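Long-range contacts in uronate isomerase (Caulobacter crescentus, PDB 2Q01), which catalyses the isomerisation of D-glucuronate to D-fructuronate and of D-galacturonate to D-tagaturonate in pentose and glucuronate interconversion: residues E11-P16 with A432-S437; V193-R198 with I243-T248. All coordinates share one frame; numbering follows the deposited sequence.

Contact 1: E11-P16 with A432-S437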
loop_
_atom_site.group_PDB
_atom_site.type_symbol
_atom_site.label_atom_id
_atom_site.label_comp_id
_atom_site.label_asym_id
_atom_site.label_seq_id
_atom_site.Cartn_x
_atom_site.Cartn_y
_atom_site.Cartn_z
ATOM N N GLU B 11 -28.382 -13.758 -3.943
ATOM C CA GLU B 11 -28.729 -13.198 -2.631
ATOM C C GLU B 11 -27.507 -13.002 -1.746
ATOM O O GLU B 11 -27.502 -12.130 -0.882
ATOM C CB GLU B 11 -29.690 -14.120 -1.879
ATOM C CG GLU B 11 -30.994 -14.459 -2.579
ATOM C CD GLU B 11 -31.832 -15.453 -1.782
ATOM O OE1 GLU B 11 -33.029 -15.613 -2.099
ATOM O OE2 GLU B 11 -31.293 -16.074 -0.837
ATOM N N ASP B 12 -26.491 -13.839 -1.954
ATOM C CA ASP B 12 -25.305 -13.875 -1.104
ATOM C C ASP B 12 -24.096 -13.212 -1.746
ATOM O O ASP B 12 -22.961 -13.555 -1.428
ATOM C CB ASP B 12 -24.957 -15.322 -0.749
ATOM C CG ASP B 12 -25.924 -15.938 0.241
ATOM O OD1 ASP B 12 -26.100 -17.171 0.181
ATOM O OD2 ASP B 12 -26.500 -15.204 1.078
ATOM N N ARG B 13 -24.344 -12.271 -2.651
ATOM C CA ARG B 13 -23.279 -11.536 -3.325
ATOM C C ARG B 13 -22.457 -10.712 -2.331
ATOM O O ARG B 13 -22.989 -10.208 -1.336
ATOM C CB ARG B 13 -23.859 -10.637 -4.422
ATOM C CG ARG B 13 -24.896 -9.650 -3.926
ATOM C CD ARG B 13 -25.520 -8.849 -5.046
ATOM N NE ARG B 13 -26.541 -7.930 -4.547
ATOM C CZ ARG B 13 -27.810 -8.258 -4.320
ATOM N NH1 ARG B 13 -28.238 -9.494 -4.546
ATOM N NH2 ARG B 13 -28.657 -7.349 -3.863
ATOM N N LEU B 14 -21.152 -10.619 -2.595
ATOM C CA LEU B 14 -20.196 -9.833 -1.786
ATOM C C LEU B 14 -19.845 -10.407 -0.397
ATOM O O LEU B 14 -18.943 -9.902 0.275
ATOM C CB LEU B 14 -20.596 -8.338 -1.700
ATOM C CG LEU B 14 -20.994 -7.610 -3.001
ATOM C CD1 LEU B 14 -21.605 -6.260 -2.716
ATOM C CD2 LEU B 14 -19.835 -7.472 -3.952
ATOM N N PHE B 15 -20.546 -11.459 0.024
ATOM C CA PHE B 15 -20.210 -12.176 1.258
ATOM C C PHE B 15 -19.083 -13.154 0.949
ATOM O O PHE B 15 -19.004 -13.648 -0.178
ATOM C CB PHE B 15 -21.423 -12.940 1.812
ATOM C CG PHE B 15 -22.600 -12.069 2.155
ATOM C CD1 PHE B 15 -22.425 -10.760 2.622
ATOM C CD2 PHE B 15 -23.892 -12.566 2.026
ATOM C CE1 PHE B 15 -23.520 -9.959 2.932
ATOM C CE2 PHE B 15 -25.004 -11.774 2.339
ATOM C CZ PHE B 15 -24.819 -10.468 2.791
ATOM N N PRO B 16 -18.208 -13.443 1.936
ATOM C CA PRO B 16 -17.104 -14.380 1.695
ATOM C C PRO B 16 -17.627 -15.780 1.390
ATOM O O PRO B 16 -18.754 -16.110 1.758
ATOM C CB PRO B 16 -16.354 -14.392 3.033
ATOM C CG PRO B 16 -16.777 -13.152 3.731
ATOM C CD PRO B 16 -18.191 -12.938 3.321
ATOM N N ALA B 432 -22.301 -1.277 0.158
ATOM C CA ALA B 432 -21.728 -0.818 1.430
ATOM C C ALA B 432 -22.137 -1.712 2.587
ATOM O O ALA B 432 -21.310 -2.082 3.414
ATOM C CB ALA B 432 -22.156 0.603 1.708
ATOM N N ARG B 433 -23.420 -2.060 2.623
ATOM C CA ARG B 433 -23.990 -2.888 3.686
ATOM C C ARG B 433 -23.498 -4.343 3.683
ATOM O O ARG B 433 -23.271 -4.913 4.749
ATOM C CB ARG B 433 -25.512 -2.805 3.640
ATOM C CG ARG B 433 -26.023 -1.420 4.024
ATOM C CD ARG B 433 -27.470 -1.174 3.624
ATOM N NE ARG B 433 -27.849 0.193 3.978
ATOM C CZ ARG B 433 -29.094 0.654 4.056
ATOM N NH1 ARG B 433 -30.133 -0.129 3.796
ATOM N NH2 ARG B 433 -29.296 1.914 4.405
ATOM N N ARG B 434 -23.300 -4.917 2.497
ATOM C CA ARG B 434 -22.805 -6.292 2.361
ATOM C C ARG B 434 -21.335 -6.432 2.700
ATOM O O ARG B 434 -20.941 -7.412 3.336
ATOM C CB ARG B 434 -23.039 -6.815 0.945
ATOM C CG ARG B 434 -24.494 -6.996 0.620
ATOM C CD ARG B 434 -24.720 -7.490 -0.786
ATOM N NE ARG B 434 -26.138 -7.768 -0.961
ATOM C CZ ARG B 434 -26.684 -8.974 -0.853
ATOM N NH1 ARG B 434 -27.988 -9.114 -1.007
ATOM N NH2 ARG B 434 -25.927 -10.036 -0.611
ATOM N N VAL B 435 -20.530 -5.462 2.262
ATOM C CA VAL B 435 -19.084 -5.452 2.523
ATOM C C VAL B 435 -18.792 -5.228 4.009
ATOM O O VAL B 435 -17.937 -5.912 4.584
ATOM C CB VAL B 435 -18.340 -4.425 1.631
ATOM C CG1 VAL B 435 -16.884 -4.258 2.063
ATOM C CG2 VAL B 435 -18.396 -4.858 0.184
ATOM N N ASP B 436 -19.521 -4.296 4.625
ATOM C CA ASP B 436 -19.453 -4.081 6.076
ATOM C C ASP B 436 -19.890 -5.324 6.847
ATOM O O ASP B 436 -19.298 -5.651 7.881
ATOM C CB ASP B 436 -20.309 -2.885 6.507
ATOM C CG ASP B 436 -19.687 -1.539 6.136
ATOM O OD1 ASP B 436 -20.326 -0.503 6.427
ATOM O OD2 ASP B 436 -18.575 -1.506 5.559
ATOM N N SER B 437 -20.925 -6.003 6.345
ATOM C CA SER B 437 -21.377 -7.269 6.923
ATOM C C SER B 437 -20.319 -8.355 6.802
ATOM O O SER B 437 -20.087 -9.085 7.758
ATOM C CB SER B 437 -22.676 -7.739 6.277
ATOM O OG SER B 437 -23.727 -6.859 6.610
#
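A type II beta turn, Asp12 to Phe15, lies against helix 425-445 of this TIM-barrel-family enzyme, and the guanidinium of Arg434 grips the backbone in and just before the turn. Arg434 NH2 donates to Glu11 O at 2.6 Å, with the acceptor near the guanidinium plane (8° out) but the donor above the carbonyl plane. The same nitrogen donates to Arg13 O at 3.0 Å, here on a lone pair in the carbonyl plane, and Arg434 NH1 bonds weakly to Glu11 O. The group gets there on a chain extended from CG to NE, with CG anti to the carbonyl carbon (chi1 -67°). Arg13 CG lies over one face of this guanidinium, while Arg434 NH1 lies 3.3 Å above the guanidinium plane of Arg13, the two planes 31° apart. The Phe15 ring has Arg13 O over the centre of one face and Arg434 O in plane at its edge. Leu14 CD1 packs on Arg434 CD at 3.9 Å, and Ser437 CB lies 4.1 Å from Phe15 CE1. Further out, Asp430 OD1 forms salt bridges with both arginines and probably offsets their like charges; Arg13 NH1 is held by His10 O. The backbone of Leu14 hydrogen-bonds to the second subunit. On the helix, Ser437 OG donates to Arg433 O at 2.7 Å.

Contact 2: V193-R198 with I243-T248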
loop_
_atom_site.group_PDB
_atom_site.type_symbol
_atom_site.label_atom_id
_atom_site.label_comp_id
_atom_site.label_asym_id
_atom_site.label_seq_id
_atom_site.Cartn_x
_atom_site.Cartn_y
_atom_site.Cartn_z
ATOM N N VAL B 193 -34.421 16.602 0.981
ATOM C CA VAL B 193 -33.326 16.908 0.074
ATOM C C VAL B 193 -32.649 18.186 0.560
ATOM O O VAL B 193 -33.255 19.258 0.578
ATOM C CB VAL B 193 -33.797 17.050 -1.388
ATOM C CG1 VAL B 193 -32.630 17.425 -2.290
ATOM C CG2 VAL B 193 -34.456 15.751 -1.869
ATOM N N ILE B 194 -31.398 18.053 0.984
ATOM C CA ILE B 194 -30.632 19.182 1.507
ATOM C C ILE B 194 -29.422 19.481 0.628
ATOM O O ILE B 194 -29.224 18.852 -0.411
ATOM C CB ILE B 194 -30.198 18.969 2.984
ATOM C CG1 ILE B 194 -29.355 17.700 3.141
ATOM C CG2 ILE B 194 -31.415 18.929 3.886
ATOM C CD1 ILE B 194 -28.633 17.603 4.468
ATOM N N THR B 195 -28.620 20.448 1.055
ATOM C CA THR B 195 -27.472 20.889 0.273
ATOM C C THR B 195 -26.163 20.778 1.062
ATOM O O THR B 195 -26.166 20.433 2.245
ATOM C CB THR B 195 -27.692 22.326 -0.271
ATOM O OG1 THR B 195 -26.553 22.733 -1.031
ATOM C CG2 THR B 195 -27.937 23.317 0.864
ATOM N N ALA B 196 -25.048 21.036 0.383
ATOM C CA ALA B 196 -23.736 21.107 1.018
ATOM C C ALA B 196 -22.969 22.287 0.433
ATOM O O ALA B 196 -23.079 22.569 -0.759
ATOM C CB ALA B 196 -22.971 19.811 0.810
ATOM N N TYR B 197 -22.201 22.969 1.282
ATOM C CA TYR B 197 -21.466 24.176 0.901
ATOM C C TYR B 197 -20.099 23.859 0.295
ATOM O O TYR B 197 -19.194 23.421 1.001
ATOM C CB TYR B 197 -21.291 25.067 2.132
ATOM C CG TYR B 197 -20.768 26.463 1.862
ATOM C CD1 TYR B 197 -21.618 27.464 1.398
ATOM C CD2 TYR B 197 -19.436 26.792 2.114
ATOM C CE1 TYR B 197 -21.160 28.742 1.171
ATOM C CE2 TYR B 197 -18.962 28.080 1.889
ATOM C CZ TYR B 197 -19.836 29.048 1.420
ATOM O OH TYR B 197 -19.407 30.323 1.183
ATOM N N ARG B 198 -19.945 24.094 -1.006
ATOM C CA ARG B 198 -18.687 23.799 -1.696
ATOM C C ARG B 198 -18.075 25.052 -2.332
ATOM O O ARG B 198 -18.316 25.328 -3.507
ATOM C CB ARG B 198 -18.901 22.728 -2.762
ATOM C CG ARG B 198 -17.622 22.048 -3.218
ATOM C CD ARG B 198 -17.764 21.490 -4.614
ATOM N NE ARG B 198 -16.550 20.800 -5.040
ATOM C CZ ARG B 198 -16.363 19.483 -4.980
ATOM N NH1 ARG B 198 -17.318 18.681 -4.519
ATOM N NH2 ARG B 198 -15.213 18.965 -5.392
ATOM N N ILE B 243 -27.432 26.613 5.440
ATOM C CA ILE B 243 -27.990 26.104 6.698
ATOM C C ILE B 243 -29.519 26.185 6.709
ATOM O O ILE B 243 -30.200 25.212 7.060
ATOM C CB ILE B 243 -27.393 26.869 7.913
ATOM C CG1 ILE B 243 -25.932 26.477 8.099
ATOM C CG2 ILE B 243 -28.165 26.586 9.206
ATOM C CD1 ILE B 243 -25.111 27.505 8.804
ATOM N N ASP B 244 -30.040 27.340 6.293
ATOM C CA ASP B 244 -31.478 27.569 6.158
ATOM C C ASP B 244 -32.120 26.671 5.097
ATOM O O ASP B 244 -33.321 26.403 5.149
ATOM C CB ASP B 244 -31.757 29.041 5.838
ATOM C CG ASP B 244 -31.420 29.972 6.994
ATOM O OD1 ASP B 244 -31.219 31.178 6.736
ATOM O OD2 ASP B 244 -31.357 29.511 8.156
ATOM N N ALA B 245 -31.310 26.209 4.147
ATOM C CA ALA B 245 -31.744 25.250 3.133
ATOM C C ALA B 245 -31.519 23.800 3.591
ATOM O O ALA B 245 -31.755 22.853 2.832
ATOM C CB ALA B 245 -31.028 25.517 1.816
ATOM N N GLY B 246 -31.049 23.638 4.826
ATOM C CA GLY B 246 -30.926 22.323 5.444
ATOM C C GLY B 246 -29.530 21.740 5.543
ATOM O O GLY B 246 -29.364 20.645 6.085
ATOM N N ALA B 247 -28.534 22.460 5.026
ATOM C CA ALA B 247 -27.140 22.005 5.052
ATOM C C ALA B 247 -26.597 21.815 6.460
ATOM O O ALA B 247 -26.894 22.589 7.371
ATOM C CB ALA B 247 -26.241 22.951 4.280
ATOM N N THR B 248 -25.815 20.755 6.622
ATOM C CA THR B 248 -25.121 20.474 7.870
ATOM C C THR B 248 -23.628 20.336 7.606
ATOM O O THR B 248 -22.832 20.221 8.541
ATOM C CB THR B 248 -25.630 19.165 8.525
ATOM O OG1 THR B 248 -25.420 18.059 7.636
ATOM C CG2 THR B 248 -27.114 19.245 8.884
HETATM O O HOH W 1 -33.654 22.251 1.205
HETATM O O HOH W 2 -25.091 19.190 4.319
#
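The flat group at the centre of the contact is the Gly246-Ala247 peptide, with the Ile194 side chain over one face. Ile194 CB is 3.6 Å from Gly246 O, and CG2 and CD1 each approach that oxygen to 3.5 Å from the same side. CG1 takes the crowded position between backbone N and carbonyl carbon (chi1 58°), which places CG2 beside the backbone N. An alanine at Ile194 would probably leave this carbonyl face much less well packed, since CG2 and CD1 would be gone. Gly246, with phi 105°, ends helix 228-244 in a Schellman motif; a CB there would collide with Ile194 CG2. Beyond it, Ala247 CB presses to 3.2 Å from Thr195 O, and Thr195 CG2 reaches both the Ala245 and Ala247 methyls. The polar links are made through water: one donates to Val193 O and to Ala245 O, the other donates to Thr195 O and accepts from Thr248 N. Ile194 pairs through its backbone with Leu168 and Thr170, and Phe242 of helix 228-244 meets the Tyr197 ring edge-to-face. Tyr197 bonds through its backbone to Ser249 and Asp251, consistent with a beta-alpha-beta step of a TIM barrel from strand 192-194 by way of helices 210-221 and 228-244 to strand 249-252.

Overall arrangement
From the N terminus the chain first passes through 11-16, in the loop before helix 19-30, and meets 432-437 on helix 425-445 much later, so contact 1 closes a loop whose ends are 416 residues apart. Contact 2 falls wholly within that span: 193-198 leaves strand 192-194 and meets 243-248, 45 residues later, where helix 228-244 turns toward strand 249-252. The two contacts therefore nest and do not cross. The centres of contact 1 and contact 2 are 31 Å apart, on opposite sides of the chain's centre. The nearest atoms of contact 1 and contact 2 are about 16 Å apart. Contact 1 joins the N-terminal segment to a late helix beside a subunit interface; contact 2 joins the end of strand 192-194 to the end of helix 228-244, probably within the barrel.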